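Local coordinates for alpha-rhamnosidase (Dictyoglomus thermophilum, PDB 6I60), which probably hydrolyses terminal non-reducing alpha-L-rhamnose residues from alpha-L-rhamnosides, as a multidomain bacterial glycoside hydrolase, at residues L628-S642 against Y654-F668. Sequence-based numbering, arbitrary orientation.
Sequences LTSTFYFYHDVITLS and YKYYSELADKIKSAF. With AE3 (2-(2-ethoxyethoxy)ethanol), chain G.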
loop_
_atom_site.group_PDB
_atom_site.type_symbol
_atom_site.label_atom_id
_atom_site.label_comp_id
_atom_site.label_asym_id
_atom_site.label_seq_id
_atom_site.Cartn_x
_atom_site.Cartn_y
_atom_site.Cartn_z
ATOM N N LEU A 628 18.423 20.239 -10.152
ATOM C CA LEU A 628 18.744 20.227 -8.728
ATOM C C LEU A 628 18.013 19.091 -8.023
ATOM O O LEU A 628 18.601 18.369 -7.212
ATOM C CB LEU A 628 18.382 21.572 -8.098
ATOM C CG LEU A 628 18.910 21.890 -6.696
ATOM C CD1 LEU A 628 19.413 23.319 -6.628
ATOM C CD2 LEU A 628 17.844 21.649 -5.639
ATOM N N THR A 629 16.723 18.927 -8.325
ATOM C CA THR A 629 15.967 17.795 -7.795
ATOM C C THR A 629 16.573 16.465 -8.229
ATOM O O THR A 629 16.603 15.514 -7.440
ATOM C CB THR A 629 14.506 17.878 -8.247
ATOM O OG1 THR A 629 14.054 19.243 -8.162
ATOM C CG2 THR A 629 13.618 17.015 -7.377
ATOM N N SER A 630 17.093 16.386 -9.460
ATOM C CA SER A 630 17.656 15.129 -9.944
ATOM C C SER A 630 18.960 14.805 -9.230
ATOM O O SER A 630 19.191 13.660 -8.824
ATOM C CB SER A 630 17.873 15.201 -11.452
ATOM O OG SER A 630 16.730 14.750 -12.148
ATOM N N THR A 631 19.834 15.801 -9.084
ATOM C CA THR A 631 21.069 15.599 -8.337
ATOM C C THR A 631 20.790 15.385 -6.857
ATOM O O THR A 631 21.547 14.682 -6.179
ATOM C CB THR A 631 22.006 16.788 -8.548
ATOM O OG1 THR A 631 22.026 17.136 -9.939
ATOM C CG2 THR A 631 23.414 16.445 -8.107
ATOM N N PHE A 632 19.708 15.978 -6.344
ATOM C CA PHE A 632 19.299 15.729 -4.965
ATOM C C PHE A 632 19.043 14.246 -4.732
ATOM O O PHE A 632 19.442 13.692 -3.701
ATOM C CB PHE A 632 18.054 16.559 -4.640
ATOM C CG PHE A 632 17.350 16.148 -3.373
ATOM C CD1 PHE A 632 16.288 15.257 -3.410
ATOM C CD2 PHE A 632 17.730 16.676 -2.150
ATOM C CE1 PHE A 632 15.634 14.886 -2.247
ATOM C CE2 PHE A 632 17.075 16.312 -0.986
ATOM C CZ PHE A 632 16.027 15.415 -1.035
ATOM N N TYR A 633 18.385 13.585 -5.686
ATOM C CA TYR A 633 18.090 12.165 -5.544
ATOM C C TYR A 633 19.259 11.283 -5.957
ATOM O O TYR A 633 19.306 10.115 -5.556
ATOM C CB TYR A 633 16.839 11.808 -6.349
ATOM C CG TYR A 633 15.558 12.061 -5.584
ATOM C CD1 TYR A 633 15.167 11.217 -4.553
ATOM C CD2 TYR A 633 14.750 13.153 -5.878
ATOM C CE1 TYR A 633 14.002 11.444 -3.842
ATOM C CE2 TYR A 633 13.580 13.389 -5.174
ATOM C CZ TYR A 633 13.212 12.530 -4.156
ATOM O OH TYR A 633 12.053 12.753 -3.446
ATOM N N PHE A 634 20.201 11.809 -6.744
ATOM C CA PHE A 634 21.430 11.068 -7.010
ATOM C C PHE A 634 22.267 10.949 -5.743
ATOM O O PHE A 634 22.767 9.866 -5.415
ATOM C CB PHE A 634 22.227 11.750 -8.122
ATOM C CG PHE A 634 23.456 10.995 -8.538
ATOM C CD1 PHE A 634 23.460 9.610 -8.565
ATOM C CD2 PHE A 634 24.609 11.671 -8.902
ATOM C CE1 PHE A 634 24.590 8.912 -8.948
ATOM C CE2 PHE A 634 25.744 10.980 -9.287
ATOM C CZ PHE A 634 25.734 9.599 -9.310
ATOM N N TYR A 635 22.425 12.055 -5.015
ATOM C CA TYR A 635 23.087 11.997 -3.717
ATOM C C TYR A 635 22.280 11.158 -2.734
ATOM O O TYR A 635 22.849 10.412 -1.929
ATOM C CB TYR A 635 23.300 13.414 -3.181
ATOM C CG TYR A 635 23.874 13.486 -1.783
ATOM C CD1 TYR A 635 25.245 13.496 -1.576
ATOM C CD2 TYR A 635 23.044 13.557 -0.673
ATOM C CE1 TYR A 635 25.773 13.565 -0.301
ATOM C CE2 TYR A 635 23.565 13.624 0.606
ATOM C CZ TYR A 635 24.930 13.631 0.784
ATOM O OH TYR A 635 25.459 13.699 2.051
ATOM N N HIS A 636 20.950 11.263 -2.794
ATOM C CA HIS A 636 20.099 10.484 -1.901
ATOM C C HIS A 636 20.266 8.989 -2.141
ATOM O O HIS A 636 20.386 8.208 -1.189
ATOM C CB HIS A 636 18.638 10.903 -2.082
ATOM C CG HIS A 636 17.685 10.212 -1.156
ATOM N ND1 HIS A 636 17.243 8.924 -1.367
ATOM C CD2 HIS A 636 17.080 10.636 -0.021
ATOM C CE1 HIS A 636 16.414 8.581 -0.398
ATOM N NE2 HIS A 636 16.297 9.602 0.431
ATOM N N ASP A 637 20.288 8.571 -3.410
ATOM C CA ASP A 637 20.383 7.148 -3.716
ATOM C C ASP A 637 21.742 6.577 -3.338
ATOM O O ASP A 637 21.831 5.413 -2.930
ATOM C CB ASP A 637 20.094 6.908 -5.199
ATOM C CG ASP A 637 18.620 7.065 -5.540
ATOM O OD1 ASP A 637 18.261 6.959 -6.733
ATOM O OD2 ASP A 637 17.820 7.300 -4.610
ATOM N N VAL A 638 22.801 7.373 -3.456
ATOM C CA VAL A 638 24.140 6.886 -3.147
ATOM C C VAL A 638 24.378 6.861 -1.641
ATOM O O VAL A 638 25.038 5.954 -1.120
ATOM C CB VAL A 638 25.188 7.743 -3.884
ATOM C CG1 VAL A 638 26.594 7.359 -3.467
ATOM C CG2 VAL A 638 25.022 7.597 -5.389
ATOM N N ILE A 639 23.835 7.840 -0.913
ATOM C CA ILE A 639 24.061 7.903 0.529
ATOM C C ILE A 639 23.374 6.739 1.233
ATOM O O ILE A 639 23.976 6.058 2.072
ATOM C CB ILE A 639 23.590 9.259 1.087
ATOM C CG1 ILE A 639 24.728 10.273 1.034
ATOM C CG2 ILE A 639 23.108 9.117 2.525
ATOM C CD1 ILE A 639 25.868 9.944 1.974
ATOM N N THR A 640 22.104 6.489 0.900
ATOM C CA THR A 640 21.381 5.405 1.557
ATOM C C THR A 640 21.888 4.039 1.111
ATOM O O THR A 640 21.791 3.068 1.870
ATOM C CB THR A 640 19.878 5.527 1.294
ATOM O OG1 THR A 640 19.603 5.199 -0.072
ATOM C CG2 THR A 640 19.393 6.944 1.584
ATOM N N LEU A 641 22.427 3.940 -0.108
ATOM C CA LEU A 641 23.044 2.688 -0.534
ATOM C C LEU A 641 24.317 2.412 0.253
ATOM O O LEU A 641 24.571 1.271 0.654
ATOM C CB LEU A 641 23.341 2.717 -2.031
ATOM C CG LEU A 641 23.985 1.446 -2.592
ATOM C CD1 LEU A 641 23.103 0.237 -2.331
ATOM C CD2 LEU A 641 24.263 1.591 -4.077
ATOM N N SER A 642 25.132 3.445 0.482
ATOM C CA SER A 642 26.303 3.281 1.335
ATOM C C SER A 642 25.900 2.967 2.770
ATOM O O SER A 642 26.650 2.302 3.494
ATOM C CB SER A 642 27.174 4.536 1.285
ATOM O OG SER A 642 26.806 5.456 2.297
ATOM N N TYR A 654 30.756 0.122 0.955
ATOM C CA TYR A 654 30.431 1.194 1.847
ATOM C C TYR A 654 31.313 2.322 1.543
ATOM O O TYR A 654 30.868 3.335 1.146
ATOM C CB TYR A 654 30.589 0.760 3.284
ATOM C CG TYR A 654 30.698 1.863 4.286
ATOM C CD1 TYR A 654 29.799 2.859 4.340
ATOM C CD2 TYR A 654 31.709 1.889 5.188
ATOM C CE1 TYR A 654 29.917 3.864 5.243
ATOM C CE2 TYR A 654 31.829 2.895 6.090
ATOM C CZ TYR A 654 30.925 3.876 6.102
ATOM O OH TYR A 654 31.041 4.865 7.004
ATOM N N LYS A 655 32.604 2.140 1.670
ATOM C CA LYS A 655 33.543 3.207 1.389
ATOM C C LYS A 655 33.421 3.798 -0.008
ATOM O O LYS A 655 33.526 4.966 -0.189
ATOM C CB LYS A 655 34.955 2.725 1.650
ATOM C CG LYS A 655 35.786 3.571 2.599
ATOM C CD LYS A 655 34.990 4.577 3.434
ATOM C CE LYS A 655 35.856 5.312 4.444
ATOM N NZ LYS A 655 36.270 4.439 5.581
ATOM N N TYR A 656 33.198 2.989 -1.005
ATOM C CA TYR A 656 33.068 3.486 -2.330
ATOM C C TYR A 656 31.950 4.440 -2.487
ATOM O O TYR A 656 32.127 5.444 -3.058
ATOM C CB TYR A 656 32.853 2.330 -3.261
ATOM C CG TYR A 656 32.601 2.734 -4.656
ATOM C CD1 TYR A 656 33.610 3.076 -5.482
ATOM C CD2 TYR A 656 31.353 2.769 -5.147
ATOM C CE1 TYR A 656 33.369 3.452 -6.768
ATOM C CE2 TYR A 656 31.109 3.146 -6.429
ATOM C CZ TYR A 656 32.126 3.487 -7.227
ATOM O OH TYR A 656 31.874 3.847 -8.503
ATOM N N TYR A 657 30.774 4.128 -1.985
ATOM C CA TYR A 657 29.628 5.010 -2.136
ATOM C C TYR A 657 29.702 6.192 -1.255
ATOM O O TYR A 657 29.253 7.240 -1.574
ATOM C CB TYR A 657 28.343 4.263 -1.906
ATOM C CG TYR A 657 28.105 3.336 -3.016
ATOM C CD1 TYR A 657 28.086 3.784 -4.278
ATOM C CD2 TYR A 657 27.963 2.007 -2.808
ATOM C CE1 TYR A 657 27.906 2.938 -5.309
ATOM C CE2 TYR A 657 27.790 1.153 -3.844
ATOM C CZ TYR A 657 27.771 1.641 -5.084
ATOM O OH TYR A 657 27.590 0.832 -6.130
ATOM N N SER A 658 30.362 6.038 -0.146
ATOM C CA SER A 658 30.531 7.120 0.746
ATOM C C SER A 658 31.380 8.139 0.075
ATOM O O SER A 658 31.092 9.283 0.174
ATOM C CB SER A 658 31.180 6.622 1.989
ATOM O OG SER A 658 30.874 7.462 3.039
ATOM N N GLU A 659 32.451 7.718 -0.588
ATOM C CA GLU A 659 33.327 8.575 -1.342
ATOM C C GLU A 659 32.613 9.206 -2.491
ATOM O O GLU A 659 32.829 10.331 -2.802
ATOM C CB GLU A 659 34.403 7.750 -1.967
ATOM C CG GLU A 659 35.557 7.385 -1.087
ATOM C CD GLU A 659 36.681 6.742 -1.861
ATOM O OE1 GLU A 659 37.653 6.336 -1.221
ATOM O OE2 GLU A 659 36.606 6.653 -3.096
ATOM N N LEU A 660 31.730 8.490 -3.137
ATOM C CA LEU A 660 31.053 9.059 -4.271
ATOM C C LEU A 660 30.043 10.061 -3.870
ATOM O O LEU A 660 29.808 10.979 -4.568
ATOM C CB LEU A 660 30.418 7.984 -5.112
ATOM C CG LEU A 660 29.453 8.421 -6.185
ATOM C CD1 LEU A 660 30.180 9.038 -7.328
ATOM C CD2 LEU A 660 28.685 7.239 -6.673
ATOM N N ALA A 661 29.462 9.894 -2.702
ATOM C CA ALA A 661 28.487 10.799 -2.161
ATOM C C ALA A 661 29.130 12.110 -1.890
ATOM O O ALA A 661 28.589 13.133 -2.162
ATOM C CB ALA A 661 27.930 10.228 -0.907
ATOM N N ASP A 662 30.339 12.090 -1.384
ATOM C CA ASP A 662 31.094 13.294 -1.199
ATOM C C ASP A 662 31.363 13.980 -2.529
ATOM O O ASP A 662 31.416 15.158 -2.562
ATOM C CB ASP A 662 32.401 12.990 -0.518
ATOM C CG ASP A 662 32.361 13.266 0.935
ATOM O OD1 ASP A 662 32.174 12.339 1.716
ATOM O OD2 ASP A 662 32.510 14.424 1.316
ATOM N N LYS A 663 31.492 13.235 -3.589
ATOM C CA LYS A 663 31.731 13.892 -4.827
ATOM C C LYS A 663 30.525 14.760 -5.192
ATOM O O LYS A 663 30.665 15.868 -5.571
ATOM C CB LYS A 663 32.115 12.863 -5.908
ATOM N N ILE A 664 29.336 14.234 -5.040
ATOM C CA ILE A 664 28.112 14.899 -5.369
ATOM C C ILE A 664 27.901 16.151 -4.554
ATOM O O ILE A 664 27.867 17.217 -5.089
ATOM C CB ILE A 664 26.996 13.871 -5.347
ATOM C CG1 ILE A 664 27.498 12.647 -6.055
ATOM C CG2 ILE A 664 25.821 14.339 -6.123
ATOM C CD1 ILE A 664 26.522 11.539 -6.167
ATOM N N LYS A 665 27.709 16.044 -3.272
ATOM C CA LYS A 665 27.646 17.248 -2.453
ATOM C C LYS A 665 28.532 18.360 -3.010
ATOM O O LYS A 665 28.054 19.457 -3.318
ATOM C CB LYS A 665 28.057 16.890 -1.021
ATOM C CG LYS A 665 28.171 18.053 -0.061
ATOM C CD LYS A 665 28.025 17.565 1.373
ATOM C CE LYS A 665 28.859 18.395 2.339
ATOM N NZ LYS A 665 30.148 17.727 2.689
ATOM N N SER A 666 29.835 18.092 -3.141
ATOM C CA SER A 666 30.764 19.139 -3.562
ATOM C C SER A 666 30.455 19.623 -4.973
ATOM O O SER A 666 30.606 20.813 -5.274
ATOM C CB SER A 666 32.205 18.638 -3.469
ATOM O OG SER A 666 32.340 17.350 -4.042
ATOM N N ALA A 667 30.022 18.719 -5.852
ATOM C CA ALA A 667 29.600 19.128 -7.186
ATOM C C ALA A 667 28.225 19.782 -7.167
ATOM O O ALA A 667 27.951 20.670 -7.984
ATOM C CB ALA A 667 29.603 17.925 -8.130
ATOM N N PHE A 668 27.353 19.356 -6.249
ATOM C CA PHE A 668 26.049 19.994 -6.090
ATOM C C PHE A 668 26.200 21.445 -5.657
ATOM O O PHE A 668 25.493 22.329 -6.156
ATOM C CB PHE A 668 25.218 19.207 -5.074
ATOM C CG PHE A 668 23.835 19.742 -4.850
ATOM C CD1 PHE A 668 23.582 20.631 -3.818
ATOM C CD2 PHE A 668 22.781 19.323 -5.643
ATOM C CE1 PHE A 668 22.308 21.114 -3.599
ATOM C CE2 PHE A 668 21.503 19.803 -5.427
ATOM C CZ PHE A 668 21.267 20.701 -4.402
HETATM C C1 AE3 G . 39.625 10.917 -8.773
HETATM C C2 AE3 G . 39.088 9.908 -7.775
HETATM O O2 AE3 G . 37.717 9.642 -8.074
HETATM C C3 AE3 G . 36.904 9.573 -6.904
HETATM C C4 AE3 G . 36.874 8.151 -6.362
HETATM O O3 AE3 G . 35.542 7.691 -6.170
HETATM C C5 AE3 G . 34.649 8.236 -7.107
HETATM C C6 AE3 G . 33.758 7.143 -7.589
HETATM O O4 AE3 G . 33.138 7.686 -8.740
#
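Ile664 is a knob of helix 654-668 set among Thr631, Phe634, Tyr635 and Val638 of helix 628-642. Its CB nears the edge of the Tyr635 ring; CG2 meets Thr631 CG2 at 3.8 Å and touches Tyr635 CB. The other branch, with CG1 anti to the carbonyl carbon (chi1 -44°) and an extended chi2, runs past Phe634 CE2 and lays CD1 over the Phe634 face in a CH-pi contact, 3.6 Å from the centroid. Val638 answers as a knob among Tyr657, Leu660, Ala661 and Ile664, its CG1 against Leu660 CD2 (3.8 Å). Farther along, Leu641 CD2 lies over one face of the Tyr657 ring in a CH-pi contact, 3.8 Å from the centroid, while Tyr656 CD2 covers the other face and Ser642 CB packs on Tyr657 CB. A serine in place of Tyr657 would probably leave Leu641 CD2 without the ring face it rests on and open a gap there. At the other end Phe668 CZ lies 3.5 Å from Leu628 CG. The helices form an antiparallel hairpin within the six-hairpin glycosidase domain, the segment axes approaching to 8.2 Å at 153°; Tyr656, Glu659 and Leu660 line the bound 2-(2-ethoxyethoxy)ethanol. The pairing thus rests on aliphatic groups against each other and against aromatic rings, rather than on polar bonds.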